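Local structure of glycoside hydrolase, GH17 family (Formosa sp. Hel1_33_131, 6FCG) at residues 63-68 / 91-96; 98-103 / 155-160; 269-274 / 329-334; 307-312 / 322-327. The protein is an endo-acting laminarinase that probably hydrolyses internal beta-1,3-glucosidic bonds of laminarin, the storage glucan of microalgae. All coordinates share one frame; numbering follows the deposited sequence.

How the interactions relate
The four contacts form two touching pairs on the flanks of a TIM-barrel-type domain. Interactions 1 and 2 share helix 95-109, and their centres lie 14 Å apart. Ile68, from the first, packs on Asn98 and Ala102 of the second. Interactions 3 and 4 share helix 326-342, with centres 10 Å apart. There Met274 CE lies 3.6 Å from Trp308 CZ2, and Phe332 CD1 lies 3.6 Å from Trp308 CE3. Interactions 2 and 3 lie on opposite sides of the chain's centre, their own centres 36 Å apart. Segment 307-312 of interaction 4 comes just after strand 301-305, the seventh barrel strand, whose end carries the catalytic nucleophile in GH17 enzymes.

Interaction 1 (63-68 / 91-96); sequences DFQPSI and VRLAHT
Gln65 reaches across to His95 and Leu93 with its side chain folded rather than extended. Its CG stands beside the backbone N, and a bend at chi2 (-68°) turns the amide toward Leu93 and His95. The side chain runs nearly perpendicular to both partners, and the amide plane is 54° from that of the imidazole. OE1 rests 3.4 Å from His95 CB; it is also 3.3 Å from His95 N, but the angle is too poor for a hydrogen bond. NE2 lies 3.7 Å from Leu93 CB and donates to Tyr57 OH, which satisfies the amide nitrogen. Both segments belong to connections on one end of the TIM-type barrel of this family: 63-68 leads from strand 50-53 into helix 68-80, whose N-cap is Ser67, and 91-96 leads from strand 83-87 into the next helix. His95 holds its CG anti to the backbone N (chi1 177°), swinging the ring toward Pro66. The pyrrolidine meets this ring at its edge, near the ring plane, with Pro66 CG 4.0 Å from His95 CD2. Tyr57 stacks on the imidazole, and His95 NE2 accepts from Gly56 N, so that the proton is probably on ND1. Farther out, Arg92 NH1 forms a salt bridge with the terminal carboxylate of His430 in a second subunit.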
loop_
_atom_site.group_PDB
_atom_site.type_symbol
_atom_site.label_atom_id
_atom_site.label_comp_id
_atom_site.label_asym_id
_atom_site.label_seq_id
_atom_site.Cartn_x
_atom_site.Cartn_y
_atom_site.Cartn_z
ATOM N N ASP A 63 13.943 35.606 -9.569
ATOM C CA ASP A 63 13.622 37.028 -9.433
ATOM C C ASP A 63 14.604 37.749 -8.506
ATOM O O ASP A 63 14.889 38.903 -8.713
ATOM C CB ASP A 63 12.184 37.200 -8.920
ATOM C CG ASP A 63 11.111 36.713 -9.933
ATOM O OD1 ASP A 63 11.422 36.408 -11.106
ATOM O OD2 ASP A 63 9.936 36.626 -9.552
ATOM N N PHE A 64 15.117 37.048 -7.498
ATOM C CA PHE A 64 16.170 37.545 -6.632
ATOM C C PHE A 64 17.541 37.250 -7.259
ATOM O O PHE A 64 18.213 36.250 -6.944
ATOM C CB PHE A 64 16.045 36.932 -5.211
ATOM C CG PHE A 64 14.717 37.225 -4.512
ATOM C CD1 PHE A 64 14.446 38.490 -3.987
ATOM C CD2 PHE A 64 13.742 36.209 -4.361
ATOM C CE1 PHE A 64 13.245 38.744 -3.340
ATOM C CE2 PHE A 64 12.540 36.459 -3.719
ATOM C CZ PHE A 64 12.295 37.728 -3.202
ATOM N N GLN A 65 17.947 38.132 -8.163
ATOM C CA GLN A 65 19.259 38.039 -8.831
ATOM C C GLN A 65 20.398 38.266 -7.850
ATOM O O GLN A 65 20.341 39.201 -7.065
ATOM C CB GLN A 65 19.388 39.083 -9.948
ATOM C CG GLN A 65 18.548 38.773 -11.184
ATOM C CD GLN A 65 19.051 37.545 -11.936
ATOM O OE1 GLN A 65 20.248 37.253 -11.951
ATOM N NE2 GLN A 65 18.131 36.796 -12.535
ATOM N N PRO A 66 21.417 37.407 -7.871
ATOM C CA PRO A 66 22.541 37.725 -7.026
ATOM C C PRO A 66 23.275 38.973 -7.547
ATOM O O PRO A 66 23.276 39.251 -8.741
ATOM C CB PRO A 66 23.412 36.478 -7.138
ATOM C CG PRO A 66 23.158 35.985 -8.518
ATOM C CD PRO A 66 21.712 36.297 -8.787
ATOM N N SER A 67 23.866 39.721 -6.634
ATOM C CA SER A 67 24.660 40.904 -6.983
ATOM C C SER A 67 26.040 40.499 -7.520
ATOM O O SER A 67 26.507 39.383 -7.288
ATOM C CB SER A 67 24.825 41.804 -5.742
ATOM O OG SER A 67 25.714 41.221 -4.801
ATOM N N ILE A 68 26.693 41.436 -8.182
ATOM C CA ILE A 68 28.071 41.263 -8.627
ATOM C C ILE A 68 29.000 40.938 -7.442
ATOM O O ILE A 68 29.855 40.071 -7.578
ATOM C CB ILE A 68 28.550 42.498 -9.466
ATOM C CG1 ILE A 68 27.877 42.471 -10.850
ATOM C CG2 ILE A 68 30.055 42.505 -9.675
ATOM C CD1 ILE A 68 27.430 43.826 -11.342
ATOM N N VAL A 91 20.885 33.502 -21.286
ATOM C CA VAL A 91 21.277 34.905 -21.382
ATOM C C VAL A 91 20.072 35.856 -21.458
ATOM O O VAL A 91 20.164 36.992 -21.906
ATOM C CB VAL A 91 22.295 35.176 -22.498
ATOM C CG1 VAL A 91 23.569 34.398 -22.284
ATOM C CG2 VAL A 91 21.807 34.879 -23.935
ATOM N N ARG A 92 18.927 35.377 -20.979
ATOM C CA ARG A 92 17.700 36.157 -20.882
ATOM C C ARG A 92 17.694 36.983 -19.593
ATOM O O ARG A 92 17.375 38.168 -19.584
ATOM C CB ARG A 92 16.518 35.182 -20.895
ATOM C CG ARG A 92 15.180 35.732 -21.303
ATOM C CD ARG A 92 14.091 34.698 -21.048
ATOM N NE ARG A 92 13.335 35.144 -19.894
ATOM C CZ ARG A 92 13.167 34.506 -18.754
ATOM N NH1 ARG A 92 13.668 33.317 -18.533
ATOM N NH2 ARG A 92 12.469 35.098 -17.808
ATOM N N LEU A 93 17.939 36.321 -18.477
ATOM C CA LEU A 93 18.040 36.986 -17.221
ATOM C C LEU A 93 19.447 37.529 -17.143
ATOM O O LEU A 93 20.333 37.096 -17.868
ATOM C CB LEU A 93 17.727 35.999 -16.082
ATOM C CG LEU A 93 16.327 35.326 -16.127
ATOM C CD1 LEU A 93 16.126 34.361 -14.957
ATOM C CD2 LEU A 93 15.170 36.334 -16.166
ATOM N N ALA A 94 19.651 38.455 -16.216
ATOM C CA ALA A 94 20.916 39.207 -16.064
ATOM C C ALA A 94 22.099 38.366 -15.553
ATOM O O ALA A 94 23.252 38.757 -15.726
ATOM C CB ALA A 94 20.689 40.370 -15.109
ATOM N N HIS A 95 21.773 37.254 -14.886
ATOM C CA HIS A 95 22.728 36.390 -14.210
ATOM C C HIS A 95 24.053 36.122 -14.967
ATOM O O HIS A 95 25.120 36.316 -14.425
ATOM C CB HIS A 95 21.976 35.102 -13.865
ATOM C CG HIS A 95 22.803 34.036 -13.228
ATOM N ND1 HIS A 95 23.153 32.871 -13.883
ATOM C CD2 HIS A 95 23.289 33.920 -11.975
ATOM C CE1 HIS A 95 23.859 32.101 -13.075
ATOM N NE2 HIS A 95 23.964 32.722 -11.917
ATOM N N THR A 96 23.989 35.689 -16.221
ATOM C CA THR A 96 25.186 35.319 -16.962
ATOM C C THR A 96 26.048 36.531 -17.240
ATOM O O THR A 96 27.259 36.482 -17.136
ATOM C CB THR A 96 24.791 34.642 -18.274
ATOM O OG1 THR A 96 24.175 33.386 -17.953
ATOM C CG2 THR A 96 25.988 34.448 -19.217
#

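Interaction 2 (98-103 / 155-160); sequences NILKAI and QEFPDI
Leu100 and Phe157 carry this contact through an almost ideal CH-pi approach. Leu100 CB sits 3.7 Å from the centroid of the Phe157 ring, only 1° off the ring normal, so the methylene is centred over the face. On the opposite face the ring's own neighbour contributes: Glu156 CG lies 3.7 Å above the plane, off-centre, near the ring's perimeter, and the phenyl is sandwiched between two aliphatic groups. Phe157 projects its CG beside the backbone N and anti to the carbonyl carbon (chi1 -54°), with the ring turned to chi2 89°. Leu100 has the same first torsion, after which its two methyls divide the work. CD1 goes to the ring, 3.8 Å from Phe157 CD1, while CD2 goes to Ile160, 3.5 Å from Ile160 CG2. Leu100 and Ile160 lie alongside, running antiparallel. Ile160 and Ile103 share one conformation, CG1 beside the backbone N and CG2 anti to it. They cross obliquely, bringing the tip of one to the branch of the other: Ile160 CD1 is 3.7 Å from Ile103 CG2. Lys101, at the solvent-facing side, brings CG to 4.3 Å from Phe157 CZ. Below this apolar cluster Met117 of strand 116-121 touches Leu100, Ile103 and Ile160. Such packing, with one outer helix lying against the turn that brings the next helix back to its strand, is characteristic of the alpha/beta layer of a TIM barrel.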
loop_
_atom_site.group_PDB
_atom_site.type_symbol
_atom_site.label_atom_id
_atom_site.label_comp_id
_atom_site.label_asym_id
_atom_site.label_seq_id
_atom_site.Cartn_x
_atom_site.Cartn_y
_atom_site.Cartn_z
ATOM N N ASN A 98 26.058 39.234 -15.500
ATOM C CA ASN A 98 26.667 39.651 -14.243
ATOM C C ASN A 98 27.865 38.786 -13.835
ATOM O O ASN A 98 28.785 39.304 -13.196
ATOM C CB ASN A 98 25.635 39.729 -13.126
ATOM C CG ASN A 98 24.627 40.834 -13.365
ATOM O OD1 ASN A 98 24.948 41.869 -13.943
ATOM N ND2 ASN A 98 23.433 40.640 -12.895
ATOM N N ILE A 99 27.878 37.509 -14.219
ATOM C CA ILE A 99 29.016 36.657 -13.915
ATOM C C ILE A 99 30.217 37.150 -14.709
ATOM O O ILE A 99 31.323 37.247 -14.186
ATOM C CB ILE A 99 28.725 35.187 -14.200
ATOM C CG1 ILE A 99 27.603 34.712 -13.251
ATOM C CG2 ILE A 99 29.960 34.321 -13.963
ATOM C CD1 ILE A 99 26.987 33.382 -13.612
ATOM N N LEU A 100 29.991 37.485 -15.967
ATOM C CA LEU A 100 31.056 38.032 -16.803
ATOM C C LEU A 100 31.585 39.338 -16.223
ATOM O O LEU A 100 32.807 39.514 -16.155
ATOM C CB LEU A 100 30.577 38.192 -18.244
ATOM C CG LEU A 100 30.320 36.874 -18.985
ATOM C CD1 LEU A 100 29.485 37.076 -20.232
ATOM C CD2 LEU A 100 31.631 36.167 -19.346
ATOM N N LYS A 101 30.697 40.214 -15.737
ATOM C CA LYS A 101 31.132 41.463 -15.096
ATOM C C LYS A 101 32.001 41.214 -13.866
ATOM O O LYS A 101 33.036 41.881 -13.671
ATOM C CB LYS A 101 29.942 42.369 -14.728
ATOM C CG LYS A 101 29.398 43.094 -15.944
ATOM C CD LYS A 101 28.081 43.828 -15.722
ATOM C CE LYS A 101 27.489 44.126 -17.100
ATOM N NZ LYS A 101 26.233 44.893 -17.032
ATOM N N ALA A 102 31.569 40.241 -13.083
ATOM C CA ALA A 102 32.241 39.841 -11.878
ATOM C C ALA A 102 33.613 39.294 -12.166
ATOM O O ALA A 102 34.563 39.649 -11.472
ATOM C CB ALA A 102 31.424 38.794 -11.137
ATOM N N ILE A 103 33.715 38.428 -13.171
ATOM C CA ILE A 103 34.995 37.853 -13.538
ATOM C C ILE A 103 35.908 38.966 -14.033
ATOM O O ILE A 103 37.082 39.000 -13.658
ATOM C CB ILE A 103 34.859 36.732 -14.592
ATOM C CG1 ILE A 103 34.107 35.531 -13.970
ATOM C CG2 ILE A 103 36.218 36.269 -15.112
ATOM C CD1 ILE A 103 33.750 34.431 -14.937
ATOM N N GLN A 155 31.326 38.851 -27.661
ATOM C CA GLN A 155 32.042 40.004 -28.200
ATOM C C GLN A 155 32.547 40.947 -27.114
ATOM O O GLN A 155 33.666 41.373 -27.198
ATOM C CB GLN A 155 31.160 40.769 -29.186
ATOM C CG GLN A 155 30.925 40.025 -30.495
ATOM C CD GLN A 155 29.806 40.610 -31.360
ATOM O OE1 GLN A 155 28.940 41.340 -30.882
ATOM N NE2 GLN A 155 29.800 40.251 -32.626
ATOM N N GLU A 156 31.734 41.315 -26.131
ATOM C CA GLU A 156 32.208 42.199 -25.068
ATOM C C GLU A 156 33.251 41.504 -24.185
ATOM O O GLU A 156 34.104 42.181 -23.635
ATOM C CB GLU A 156 31.049 42.723 -24.198
ATOM C CG GLU A 156 31.413 43.871 -23.241
ATOM C CD GLU A 156 30.190 44.422 -22.451
ATOM O OE1 GLU A 156 29.025 44.010 -22.696
ATOM O OE2 GLU A 156 30.374 45.268 -21.547
ATOM N N PHE A 157 33.203 40.170 -24.051
ATOM C CA PHE A 157 34.088 39.453 -23.120
ATOM C C PHE A 157 34.792 38.283 -23.784
ATOM O O PHE A 157 34.772 37.152 -23.274
ATOM C CB PHE A 157 33.319 38.925 -21.906
ATOM C CG PHE A 157 32.525 39.957 -21.174
ATOM C CD1 PHE A 157 31.222 40.228 -21.534
ATOM C CD2 PHE A 157 33.045 40.591 -20.057
ATOM C CE1 PHE A 157 30.448 41.145 -20.827
ATOM C CE2 PHE A 157 32.289 41.519 -19.344
ATOM C CZ PHE A 157 30.984 41.797 -19.738
ATOM N N PRO A 158 35.477 38.540 -24.898
ATOM C CA PRO A 158 36.123 37.421 -25.647
ATOM C C PRO A 158 37.284 36.744 -24.891
ATOM O O PRO A 158 37.683 35.653 -25.248
ATOM C CB PRO A 158 36.650 38.116 -26.905
ATOM C CG PRO A 158 37.021 39.474 -26.403
ATOM C CD PRO A 158 35.996 39.845 -25.332
ATOM N N ASP A 159 37.822 37.415 -23.876
ATOM C CA ASP A 159 38.887 36.863 -23.047
ATOM C C ASP A 159 38.383 35.815 -22.045
ATOM O O ASP A 159 39.193 35.117 -21.422
ATOM C CB ASP A 159 39.646 38.003 -22.306
ATOM C CG ASP A 159 38.735 38.852 -21.335
ATOM O OD1 ASP A 159 37.710 39.474 -21.775
ATOM O OD2 ASP A 159 39.096 38.930 -20.123
ATOM N N ILE A 160 37.062 35.783 -21.821
ATOM C CA ILE A 160 36.422 34.894 -20.862
ATOM C C ILE A 160 35.559 33.852 -21.568
ATOM O O ILE A 160 35.678 32.657 -21.290
ATOM C CB ILE A 160 35.552 35.699 -19.883
ATOM C CG1 ILE A 160 36.420 36.671 -19.086
ATOM C CG2 ILE A 160 34.810 34.768 -18.911
ATOM C CD1 ILE A 160 35.622 37.760 -18.405
#

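Interaction 3 (269-274 / 329-334); sequences RIDIAM and EAIFYN
Met274 and Ile331 form the close-packed centre of this helix-helix contact. Ile331 brings its branch methyl to the base of Met274, with CG2 3.4 Å from Met274 CB, and the two side chains cross obliquely. Met274 then folds away from this contact, bent at chi2 (-47°) and chi3 (-68°), so that the thioether curls round and its terminal methyl lands on the neighbouring residue. Met274 CE lies 3.8 Å from Phe332 CB, at the root of the side chain. Phe332 sets CG anti to the backbone N, which carries the ring off toward the barrel. The short segments cross at -45°, with a closest axis approach of 10.4 Å. They belong to helices 266-294 and 326-342, which precede and follow strand 301-305 and pack side by side in the outer layer of the TIM-type barrel. The long arm of Ile331 continues the apolar packing: its CD1 extends to Ile270 CG2, 3.7 Å away, the two isoleucines crossing at about a right angle. Ile270 also packs on Leu415 of a third subunit, and the preceding residue, Arg269, forms a salt bridge through NH1 with Glu416 of that subunit. The loose, solvent side belongs to Asp271. Its OD1 lies 4.1 Å from Ile331 CD1, an approach in which the exposed carboxylate merely borders an apolar group.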
loop_
_atom_site.group_PDB
_atom_site.type_symbol
_atom_site.label_atom_id
_atom_site.label_comp_id
_atom_site.label_asym_id
_atom_site.label_seq_id
_atom_site.Cartn_x
_atom_site.Cartn_y
_atom_site.Cartn_z
ATOM N N ARG A 269 30.327 -2.727 -0.315
ATOM C CA ARG A 269 29.051 -2.712 -1.020
ATOM C C ARG A 269 28.741 -1.370 -1.701
ATOM O O ARG A 269 28.286 -1.346 -2.850
ATOM C CB ARG A 269 27.921 -3.102 -0.074
ATOM C CG ARG A 269 27.875 -4.596 0.136
ATOM C CD ARG A 269 27.687 -5.056 1.587
ATOM N NE ARG A 269 26.339 -5.033 2.054
ATOM C CZ ARG A 269 25.967 -4.937 3.331
ATOM N NH1 ARG A 269 26.818 -4.888 4.374
ATOM N NH2 ARG A 269 24.673 -4.909 3.548
ATOM N N ILE A 270 28.976 -0.273 -0.985
ATOM C CA ILE A 270 28.792 1.058 -1.547
ATOM C C ILE A 270 29.788 1.307 -2.694
ATOM O O ILE A 270 29.379 1.733 -3.768
ATOM C CB ILE A 270 28.837 2.156 -0.450
ATOM C CG1 ILE A 270 27.572 2.053 0.395
ATOM C CG2 ILE A 270 28.924 3.549 -1.068
ATOM C CD1 ILE A 270 27.535 2.970 1.593
ATOM N N ASP A 271 31.077 1.030 -2.469
ATOM C CA ASP A 271 32.101 1.185 -3.515
ATOM C C ASP A 271 31.739 0.466 -4.820
ATOM O O ASP A 271 31.827 1.051 -5.894
ATOM C CB ASP A 271 33.478 0.704 -3.030
ATOM C CG ASP A 271 34.161 1.684 -2.066
ATOM O OD1 ASP A 271 33.867 2.900 -2.114
ATOM O OD2 ASP A 271 35.033 1.231 -1.269
ATOM N N ILE A 272 31.328 -0.786 -4.715
ATOM C CA ILE A 272 30.987 -1.619 -5.880
ATOM C C ILE A 272 29.774 -1.062 -6.588
ATOM O O ILE A 272 29.734 -1.019 -7.815
ATOM C CB ILE A 272 30.716 -3.098 -5.460
ATOM C CG1 ILE A 272 32.033 -3.788 -5.165
ATOM C CG2 ILE A 272 29.981 -3.904 -6.529
ATOM C CD1 ILE A 272 31.885 -4.989 -4.261
ATOM N N ALA A 273 28.768 -0.667 -5.813
ATOM C CA ALA A 273 27.535 -0.156 -6.389
ATOM C C ALA A 273 27.781 1.179 -7.102
ATOM O O ALA A 273 27.296 1.378 -8.222
ATOM C CB ALA A 273 26.477 0.010 -5.316
ATOM N N MET A 274 28.537 2.063 -6.443
ATOM C CA MET A 274 28.895 3.334 -7.018
ATOM C C MET A 274 29.807 3.200 -8.240
ATOM O O MET A 274 29.688 3.995 -9.179
ATOM C CB MET A 274 29.521 4.267 -5.979
ATOM C CG MET A 274 28.537 4.802 -4.945
ATOM S SD MET A 274 26.989 5.424 -5.629
ATOM C CE MET A 274 27.603 6.863 -6.496
ATOM N N GLU A 329 27.631 11.072 -3.146
ATOM C CA GLU A 329 27.944 12.202 -4.025
ATOM C C GLU A 329 29.450 12.352 -4.209
ATOM O O GLU A 329 29.933 12.535 -5.338
ATOM C CB GLU A 329 27.376 13.522 -3.487
ATOM C CG GLU A 329 27.741 14.717 -4.351
ATOM C CD GLU A 329 27.373 16.032 -3.730
ATOM O OE1 GLU A 329 26.827 16.797 -4.512
ATOM O OE2 GLU A 329 27.636 16.322 -2.513
ATOM N N ALA A 330 30.176 12.298 -3.107
ATOM C CA ALA A 330 31.628 12.379 -3.158
ATOM C C ALA A 330 32.243 11.242 -3.980
ATOM O O ALA A 330 33.127 11.473 -4.811
ATOM C CB ALA A 330 32.208 12.389 -1.754
ATOM N N ILE A 331 31.775 10.022 -3.757
ATOM C CA ILE A 331 32.263 8.894 -4.537
ATOM C C ILE A 331 32.012 9.107 -6.042
ATOM O O ILE A 331 32.906 8.900 -6.867
ATOM C CB ILE A 331 31.646 7.570 -4.069
ATOM C CG1 ILE A 331 32.178 7.222 -2.681
ATOM C CG2 ILE A 331 31.988 6.441 -5.050
ATOM C CD1 ILE A 331 31.378 6.149 -1.973
ATOM N N PHE A 332 30.816 9.558 -6.390
ATOM C CA PHE A 332 30.481 9.791 -7.785
ATOM C C PHE A 332 31.342 10.901 -8.388
ATOM O O PHE A 332 31.908 10.712 -9.465
ATOM C CB PHE A 332 28.988 10.106 -7.949
ATOM C CG PHE A 332 28.541 10.183 -9.383
ATOM C CD1 PHE A 332 28.437 9.030 -10.143
ATOM C CD2 PHE A 332 28.230 11.403 -9.970
ATOM C CE1 PHE A 332 28.028 9.085 -11.465
ATOM C CE2 PHE A 332 27.806 11.464 -11.285
ATOM C CZ PHE A 332 27.709 10.305 -12.037
ATOM N N TYR A 333 31.435 12.030 -7.683
ATOM C CA TYR A 333 32.226 13.172 -8.131
ATOM C C TYR A 333 33.669 12.761 -8.463
ATOM O O TYR A 333 34.177 13.094 -9.537
ATOM C CB TYR A 333 32.257 14.275 -7.063
ATOM C CG TYR A 333 33.078 15.472 -7.456
ATOM C CD1 TYR A 333 32.602 16.393 -8.378
ATOM C CD2 TYR A 333 34.324 15.695 -6.881
ATOM C CE1 TYR A 333 33.349 17.510 -8.728
ATOM C CE2 TYR A 333 35.086 16.807 -7.216
ATOM C CZ TYR A 333 34.604 17.712 -8.143
ATOM O OH TYR A 333 35.410 18.783 -8.444
ATOM N N ASN A 334 34.305 12.028 -7.548
ATOM C CA ASN A 334 35.689 11.570 -7.724
ATOM C C ASN A 334 35.862 10.552 -8.834
ATOM O O ASN A 334 36.844 10.632 -9.583
ATOM C CB ASN A 334 36.264 11.014 -6.418
ATOM C CG ASN A 334 36.402 12.081 -5.352
ATOM O OD1 ASN A 334 36.702 13.246 -5.633
ATOM N ND2 ASN A 334 36.196 11.694 -4.129
#

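Interaction 4 (307-312 / 322-327); sequences GWASFS and KATDEY
The indole of Trp308 meets the loop 322-325 at its edge. Ala323 O lies near the ring plane, 2.9 Å from Trp308 NE1, in a hydrogen bond with an N-H...O angle of 165°; the donor approaches from above the carbonyl plane. Ala323 CB stands off the ring plane, 3.7 Å from Trp308 CZ2, and Met274 of helix 266-294 packs from the opposite side of that plane. The Phe332 ring meets the indole at about 40°. The phenyl of Phe311 turns from the contact to His369, edge to face. Beyond the indole the backbones cross closely: Asp325 CA is 3.1 Å from Ser310 O in a CA-H...O contact. Thr324 lays its side chain between Ala309 and Ser312, its CG2 4.1 Å from Ala309 CB; its hydroxyl bonds to Tyr316 O. One water accepts from Ser312 N at 2.9 Å and donates weakly to Thr324 O. Asp325, as N-cap, opens helix 326-342: OD1 accepts from Lys328 N and, weakly, from Tyr327 N. The segments thus join the exit of strand 301-305 to the start of its following helix, with Trp308 packing on Met245 and Thr248 of helix 244-250 and Ala277 of helix 266-294.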
loop_
_atom_site.group_PDB
_atom_site.type_symbol
_atom_site.label_atom_id
_atom_site.label_comp_id
_atom_site.label_asym_id
_atom_site.label_seq_id
_atom_site.Cartn_x
_atom_site.Cartn_y
_atom_site.Cartn_z
ATOM N N GLY A 307 25.740 14.690 -12.381
ATOM C CA GLY A 307 25.715 15.022 -10.970
ATOM C C GLY A 307 24.959 14.015 -10.126
ATOM O O GLY A 307 24.248 13.173 -10.638
ATOM N N TRP A 308 25.138 14.112 -8.815
ATOM C CA TRP A 308 24.545 13.181 -7.861
ATOM C C TRP A 308 24.163 13.941 -6.580
ATOM O O TRP A 308 25.026 14.357 -5.831
ATOM C CB TRP A 308 25.570 12.088 -7.561
ATOM C CG TRP A 308 25.038 10.892 -6.921
ATOM C CD1 TRP A 308 24.634 10.767 -5.613
ATOM C CD2 TRP A 308 24.859 9.619 -7.516
ATOM N NE1 TRP A 308 24.212 9.490 -5.369
ATOM C CE2 TRP A 308 24.323 8.765 -6.525
ATOM C CE3 TRP A 308 25.082 9.111 -8.789
ATOM C CZ2 TRP A 308 24.025 7.434 -6.766
ATOM C CZ3 TRP A 308 24.780 7.791 -9.038
ATOM C CH2 TRP A 308 24.258 6.963 -8.027
ATOM N N ALA A 309 22.867 14.121 -6.347
ATOM C CA ALA A 309 22.402 14.965 -5.268
ATOM C C ALA A 309 22.653 14.380 -3.896
ATOM O O ALA A 309 22.709 13.146 -3.723
ATOM C CB ALA A 309 20.943 15.272 -5.462
ATOM N N SER A 310 22.829 15.252 -2.915
ATOM C CA SER A 310 23.118 14.848 -1.541
ATOM C C SER A 310 21.863 14.626 -0.707
ATOM O O SER A 310 21.966 14.164 0.433
ATOM C CB SER A 310 23.986 15.886 -0.846
ATOM O OG SER A 310 23.312 17.126 -0.704
ATOM N N PHE A 311 20.688 14.937 -1.248
ATOM C CA PHE A 311 19.453 14.705 -0.524
ATOM C C PHE A 311 18.270 14.568 -1.471
ATOM O O PHE A 311 18.239 15.227 -2.494
ATOM C CB PHE A 311 19.194 15.850 0.478
ATOM C CG PHE A 311 18.053 15.594 1.392
ATOM C CD1 PHE A 311 18.235 14.874 2.558
ATOM C CD2 PHE A 311 16.776 16.018 1.068
ATOM C CE1 PHE A 311 17.162 14.592 3.407
ATOM C CE2 PHE A 311 15.692 15.747 1.916
ATOM C CZ PHE A 311 15.891 15.032 3.088
ATOM N N SER A 312 17.298 13.716 -1.114
ATOM C CA SER A 312 16.029 13.609 -1.849
ATOM C C SER A 312 14.918 13.114 -0.948
ATOM O O SER A 312 15.072 12.100 -0.275
ATOM C CB SER A 312 16.127 12.619 -3.020
ATOM O OG SER A 312 14.858 12.476 -3.685
ATOM N N LYS A 322 17.563 5.087 -2.473
ATOM C CA LYS A 322 18.694 5.182 -1.508
ATOM C C LYS A 322 19.992 5.719 -2.140
ATOM O O LYS A 322 21.089 5.366 -1.710
ATOM C CB LYS A 322 18.992 3.829 -0.824
ATOM C CG LYS A 322 17.800 2.995 -0.408
ATOM C CD LYS A 322 17.148 3.494 0.848
ATOM C CE LYS A 322 16.233 2.380 1.323
ATOM N NZ LYS A 322 15.097 2.863 2.126
ATOM N N ALA A 323 19.864 6.562 -3.147
ATOM C CA ALA A 323 21.020 7.090 -3.858
ATOM C C ALA A 323 21.611 8.334 -3.204
ATOM O O ALA A 323 22.820 8.467 -3.100
ATOM C CB ALA A 323 20.624 7.407 -5.286
ATOM N N THR A 324 20.758 9.226 -2.734
ATOM C CA THR A 324 21.181 10.545 -2.340
ATOM C C THR A 324 21.698 10.678 -0.899
ATOM O O THR A 324 20.973 10.421 0.040
ATOM C CB THR A 324 20.032 11.535 -2.499
ATOM O OG1 THR A 324 18.897 11.083 -1.757
ATOM C CG2 THR A 324 19.670 11.668 -3.954
ATOM N N ASP A 325 22.960 11.099 -0.782
ATOM C CA ASP A 325 23.605 11.541 0.464
ATOM C C ASP A 325 24.994 12.079 0.094
ATOM O O ASP A 325 25.469 11.831 -1.020
ATOM C CB ASP A 325 23.698 10.408 1.512
ATOM C CG ASP A 325 24.477 9.205 1.005
ATOM O OD1 ASP A 325 25.706 9.352 0.803
ATOM O OD2 ASP A 325 23.859 8.116 0.828
ATOM N N GLU A 326 25.664 12.757 1.021
ATOM C CA GLU A 326 26.930 13.411 0.703
ATOM C C GLU A 326 28.089 12.464 0.424
ATOM O O GLU A 326 29.051 12.836 -0.287
ATOM C CB GLU A 326 27.333 14.367 1.801
ATOM C CG GLU A 326 26.395 15.561 1.910
ATOM C CD GLU A 326 26.813 16.592 2.949
ATOM O OE1 GLU A 326 27.997 16.608 3.366
ATOM O OE2 GLU A 326 25.953 17.402 3.343
ATOM N N TYR A 327 28.009 11.249 0.972
ATOM C CA TYR A 327 29.061 10.250 0.791
ATOM C C TYR A 327 29.031 9.692 -0.625
ATOM O O TYR A 327 30.055 9.618 -1.311
ATOM C CB TYR A 327 28.913 9.131 1.834
ATOM C CG TYR A 327 29.996 8.069 1.829
ATOM C CD1 TYR A 327 31.342 8.413 1.967
ATOM C CD2 TYR A 327 29.679 6.719 1.757
ATOM C CE1 TYR A 327 32.339 7.443 1.995
ATOM C CE2 TYR A 327 30.669 5.744 1.791
ATOM C CZ TYR A 327 31.992 6.113 1.914
ATOM O OH TYR A 327 32.956 5.149 1.945
HETATM O O HOH W 1 18.245 11.985 1.053
#